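Local coordinates for putative 6-pyruvoyl tetrahydrobiopterin synthase (Caenorhabditis elegans, PDB 2G64), which probably catalyses the zinc-dependent conversion of 7,8-dihydroneopterin triphosphate into 6-pyruvoyl tetrahydropterin, with release of triphosphate, on the pathway to tetrahydrobiopterin, at residues D90-F93 / F94-T97; I127-T130 / P131-F135. The protein carries 1 engineered substitution. All blocks are in the same frame, centred on the assembly; numbering follows the deposited sequence.

In the fold
From the N terminus, the chain first lays down the long antiparallel strands 6-19 and 44-57, helix 68-80 and the short elements 85-86 and 87-90. Interaction 1 follows directly, a local winding of residues 90-97 in the loop that leads into helix 101-115. That helix comes between the two contacts in sequence and touches both. The chain then enters strand 122-128, and interaction 2 closes the hairpin between it and strand 133-137. The contacts therefore stand in series, neither enclosing nor crossing the other, with nearest atoms about 9 Å apart. The first packs the loop against helix 101-115; the second adds an outermost strand within this chain, and the sheet runs on into a neighbouring subunit.

Interaction 1 (D90-F93 / F94-T97); sequences DVEF and FKTT
Val91 O accepts Phe94 N at 3.0 Å, and Glu92 O accepts Lys95 N, so the backbone winds with a three-residue spacing. Phe93 O receives two weak bonds, from Thr96 N and Thr97 N. The adjacent phenylalanines diverge at their first torsions: CG of Phe93 stands opposite its own amide nitrogen (chi1 177°), that of Phe94 opposite its carbonyl carbon (chi1 -65°). This brings Phe93 CD2 over the centre of the Phe94 ring, 3.5 Å above its plane, in an edge-to-face pair with planes at 90°. Val91 CB lies in plane at the edge of the same ring, and CG1 comes in obliquely, 3.8 Å from Phe94 CD2. Thr97 CB meets Phe93 CE2 obliquely at 3.8 Å. On the exposed side, two long, flexible chains meet in a salt bridge, Glu92 OE1 to Lys95 NZ 3.2 Å, its hydrogen bond weak; NZ also reaches Lys89 O weakly. A water joins Phe93 O to the hydroxyls of Thr96 and Thr97, which suit a solvent-facing turn. Flat and apolar, both phenylalanine rings suit packing against Tyr107. These are consecutive tight turns in a helix-to-helix loop, held on helix 101-115 by an aromatic cluster.

Interaction 2 (I127-T130 / P131-F135); sequences IEET and PKNIF
The Phe135 ring has Ile127 O at its edge, in plane and 3.6 Å from CD2, while the Glu129 carboxylate approaches obliquely, its plane turned 40° from the ring. That carboxylate also meets the Asn133 amide, planes 72° apart: ND2 gives OE1 a weak bond of 3.2 Å. Their stronger partners lie outside, Ser101 OG for Glu129 OE2 and Arg11 of the third subunit for Asn133 OD1. Ile127 and Phe135 exchange backbone bonds, Ile127 N to Phe135 O being 2.8 Å. Glu128 and Ile134 form a non-hydrogen-bonded pair, their side chains on the opposite face. Glu129 N bonds Asn133 O at 3.0 Å, nearly in line with the carbonyl, where the register slips by one residue. At the start of the turn, Thr130 OG1 sits between its own N and carbonyl carbon (chi1 74°) and accepts Lys132 N at 3.1 Å, an ST turn; the Pro131 ring fixes the phi needed. A valine here would probably deprive Lys132 N of its side-chain acceptor and hold the turn less firmly. Asn133 N reaches Thr130 O at 3.2 Å, closing a type I turn. The result is a bulged beta hairpin that sets Glu129, by similarity a charge-relay residue, beside the zinc site.

Interaction 1 (D90-F93 / F94-T97)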
loop_
_atom_site.group_PDB
_atom_site.type_symbol
_atom_site.label_atom_id
_atom_site.label_comp_id
_atom_site.label_asym_id
_atom_site.label_seq_id
_atom_site.Cartn_x
_atom_site.Cartn_y
_atom_site.Cartn_z
ATOM N N ASP A 90 -17.835 -2.319 25.478
ATOM C CA ASP A 90 -16.684 -2.101 26.379
ATOM C C ASP A 90 -16.316 -0.634 26.580
ATOM O O ASP A 90 -15.517 -0.291 27.474
ATOM C CB ASP A 90 -15.439 -2.811 25.834
ATOM C CG ASP A 90 -15.603 -4.311 25.775
ATOM O OD1 ASP A 90 -16.307 -4.873 26.642
ATOM O OD2 ASP A 90 -15.038 -4.924 24.840
ATOM N N VAL A 91 -16.828 0.227 25.715
ATOM C CA VAL A 91 -16.471 1.628 25.745
ATOM C C VAL A 91 -17.711 2.456 26.091
ATOM O O VAL A 91 -18.702 2.474 25.354
ATOM C CB VAL A 91 -15.831 2.103 24.395
ATOM C CG1 VAL A 91 -15.316 3.551 24.507
ATOM C CG2 VAL A 91 -14.676 1.169 24.006
ATOM N N GLU A 92 -17.650 3.127 27.238
ATOM C CA GLU A 92 -18.834 3.750 27.784
ATOM C C GLU A 92 -19.462 4.707 26.781
ATOM O O GLU A 92 -20.697 4.742 26.621
ATOM C CB GLU A 92 -18.528 4.459 29.099
ATOM C CG GLU A 92 -19.763 4.890 29.840
ATOM C CD GLU A 92 -20.567 3.712 30.410
ATOM O OE1 GLU A 92 -20.033 2.576 30.504
ATOM O OE2 GLU A 92 -21.741 3.935 30.778
ATOM N N PHE A 93 -18.609 5.451 26.089
ATOM C CA PHE A 93 -19.062 6.464 25.136
ATOM C C PHE A 93 -20.079 5.915 24.118
ATOM O O PHE A 93 -21.063 6.586 23.747
ATOM C CB PHE A 93 -17.862 7.062 24.393
ATOM C CG PHE A 93 -18.254 8.064 23.343
ATOM C CD1 PHE A 93 -18.546 9.379 23.682
ATOM C CD2 PHE A 93 -18.343 7.680 22.009
ATOM C CE1 PHE A 93 -18.913 10.305 22.692
ATOM C CE2 PHE A 93 -18.715 8.574 21.023
ATOM C CZ PHE A 93 -19.000 9.906 21.360
ATOM N N PHE A 94 -19.819 4.701 23.640
ATOM C CA PHE A 94 -20.643 4.131 22.568
ATOM C C PHE A 94 -21.941 3.497 23.041
ATOM O O PHE A 94 -22.787 3.087 22.234
ATOM C CB PHE A 94 -19.804 3.177 21.694
ATOM C CG PHE A 94 -18.707 3.885 20.951
ATOM C CD1 PHE A 94 -19.012 4.733 19.865
ATOM C CD2 PHE A 94 -17.384 3.761 21.362
ATOM C CE1 PHE A 94 -18.000 5.432 19.190
ATOM C CE2 PHE A 94 -16.374 4.455 20.691
ATOM C CZ PHE A 94 -16.685 5.287 19.599
ATOM N N LYS A 95 -22.140 3.438 24.351
ATOM C CA LYS A 95 -23.474 3.052 24.852
ATOM C C LYS A 95 -24.581 4.042 24.441
ATOM O O LYS A 95 -25.757 3.678 24.354
ATOM C CB LYS A 95 -23.439 2.900 26.383
ATOM C CG LYS A 95 -22.567 1.732 26.844
ATOM C CD LYS A 95 -22.748 1.458 28.332
ATOM C CE LYS A 95 -22.086 0.146 28.743
ATOM N NZ LYS A 95 -20.622 0.122 28.461
ATOM N N THR A 96 -24.204 5.292 24.196
ATOM C CA THR A 96 -25.190 6.352 23.958
ATOM C C THR A 96 -24.963 7.145 22.664
ATOM O O THR A 96 -25.738 8.055 22.338
ATOM C CB THR A 96 -25.258 7.330 25.172
ATOM O OG1 THR A 96 -23.934 7.790 25.477
ATOM C CG2 THR A 96 -25.831 6.593 26.409
ATOM N N THR A 97 -23.916 6.786 21.909
ATOM C CA THR A 97 -23.687 7.387 20.607
ATOM C C THR A 97 -23.308 6.226 19.683
ATOM O O THR A 97 -22.455 5.397 20.054
ATOM C CB THR A 97 -22.532 8.429 20.667
ATOM O OG1 THR A 97 -22.902 9.531 21.530
ATOM C CG2 THR A 97 -22.187 8.950 19.249
HETATM O O HOH W 1 -22.587 6.629 27.370
HETATM O O HOH W 2 -21.991 9.085 24.035
#

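Interaction 2 (I127-T130 / P131-F135)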
loop_
_atom_site.group_PDB
_atom_site.type_symbol
_atom_site.label_atom_id
_atom_site.label_comp_id
_atom_site.label_asym_id
_atom_site.label_seq_id
_atom_site.Cartn_x
_atom_site.Cartn_y
_atom_site.Cartn_z
ATOM N N ILE A 127 -9.944 8.350 10.595
ATOM C CA ILE A 127 -10.197 6.934 10.857
ATOM C C ILE A 127 -10.446 6.265 9.511
ATOM O O ILE A 127 -11.302 6.704 8.760
ATOM C CB ILE A 127 -11.450 6.748 11.756
ATOM C CG1 ILE A 127 -11.131 7.173 13.211
ATOM C CG2 ILE A 127 -11.951 5.291 11.695
ATOM C CD1 ILE A 127 -10.076 6.297 13.916
ATOM N N GLU A 128 -9.687 5.217 9.206
ATOM C CA GLU A 128 -10.010 4.386 8.042
ATOM C C GLU A 128 -10.637 3.110 8.576
ATOM O O GLU A 128 -9.971 2.280 9.191
ATOM C CB GLU A 128 -8.762 4.092 7.200
ATOM C CG GLU A 128 -7.938 5.343 6.836
ATOM C CD GLU A 128 -6.811 5.092 5.844
ATOM O OE1 GLU A 128 -6.418 3.922 5.650
ATOM O OE2 GLU A 128 -6.308 6.085 5.264
ATOM N N GLU A 129 -11.929 2.981 8.357
ATOM C CA GLU A 129 -12.677 1.818 8.791
ATOM C C GLU A 129 -12.262 0.582 7.981
ATOM O O GLU A 129 -12.127 -0.510 8.534
ATOM C CB GLU A 129 -14.139 2.148 8.579
ATOM C CG GLU A 129 -15.106 1.047 8.714
ATOM C CD GLU A 129 -16.441 1.511 8.180
ATOM O OE1 GLU A 129 -16.791 1.128 7.047
ATOM O OE2 GLU A 129 -17.095 2.321 8.864
ATOM N N THR A 130 -12.080 0.780 6.675
ATOM C CA THR A 130 -11.369 -0.149 5.799
ATOM C C THR A 130 -10.533 0.717 4.860
ATOM O O THR A 130 -10.645 1.942 4.878
ATOM C CB THR A 130 -12.333 -0.987 4.936
ATOM O OG1 THR A 130 -12.864 -0.162 3.907
ATOM C CG2 THR A 130 -13.493 -1.572 5.784
ATOM N N PRO A 131 -9.679 0.090 4.050
ATOM C CA PRO A 131 -8.886 0.866 3.092
ATOM C C PRO A 131 -9.718 1.690 2.116
ATOM O O PRO A 131 -9.192 2.602 1.474
ATOM C CB PRO A 131 -8.034 -0.208 2.377
ATOM C CG PRO A 131 -7.925 -1.329 3.434
ATOM C CD PRO A 131 -9.332 -1.347 4.025
ATOM N N LYS A 132 -11.008 1.408 2.030
ATOM C CA LYS A 132 -11.879 2.060 1.067
ATOM C C LYS A 132 -12.818 3.108 1.661
ATOM O O LYS A 132 -13.469 3.831 0.903
ATOM C CB LYS A 132 -12.735 1.031 0.323
ATOM C CG LYS A 132 -11.965 0.160 -0.669
ATOM C CD LYS A 132 -12.748 -1.109 -1.008
ATOM C CE LYS A 132 -14.121 -0.806 -1.596
ATOM N NZ LYS A 132 -14.058 -0.472 -3.053
ATOM N N ASN A 133 -12.908 3.170 2.992
ATOM C CA ASN A 133 -13.890 4.021 3.688
ATOM C C ASN A 133 -13.136 4.847 4.730
ATOM O O ASN A 133 -12.690 4.302 5.748
ATOM C CB ASN A 133 -14.940 3.169 4.422
ATOM C CG ASN A 133 -15.818 2.355 3.481
ATOM O OD1 ASN A 133 -16.227 2.834 2.433
ATOM N ND2 ASN A 133 -16.138 1.129 3.877
ATOM N N ILE A 134 -12.989 6.145 4.465
ATOM C CA ILE A 134 -12.089 7.013 5.228
ATOM C C ILE A 134 -12.861 8.208 5.799
ATOM O O ILE A 134 -13.592 8.874 5.066
ATOM C CB ILE A 134 -10.955 7.537 4.312
ATOM C CG1 ILE A 134 -10.136 6.370 3.744
ATOM C CG2 ILE A 134 -10.043 8.504 5.065
ATOM C CD1 ILE A 134 -10.540 5.934 2.338
ATOM N N PHE A 135 -12.660 8.493 7.089
ATOM C CA PHE A 135 -13.365 9.600 7.774
ATOM C C PHE A 135 -12.406 10.557 8.467
ATOM O O PHE A 135 -11.393 10.122 9.044
ATOM C CB PHE A 135 -14.335 9.019 8.801
ATOM C CG PHE A 135 -15.268 8.013 8.197
ATOM C CD1 PHE A 135 -16.546 8.384 7.818
ATOM C CD2 PHE A 135 -14.833 6.711 7.941
ATOM C CE1 PHE A 135 -17.410 7.470 7.204
ATOM C CE2 PHE A 135 -15.697 5.787 7.318
ATOM C CZ PHE A 135 -16.982 6.177 6.957
HETATM O O HOH W 3 -6.846 3.959 2.398
#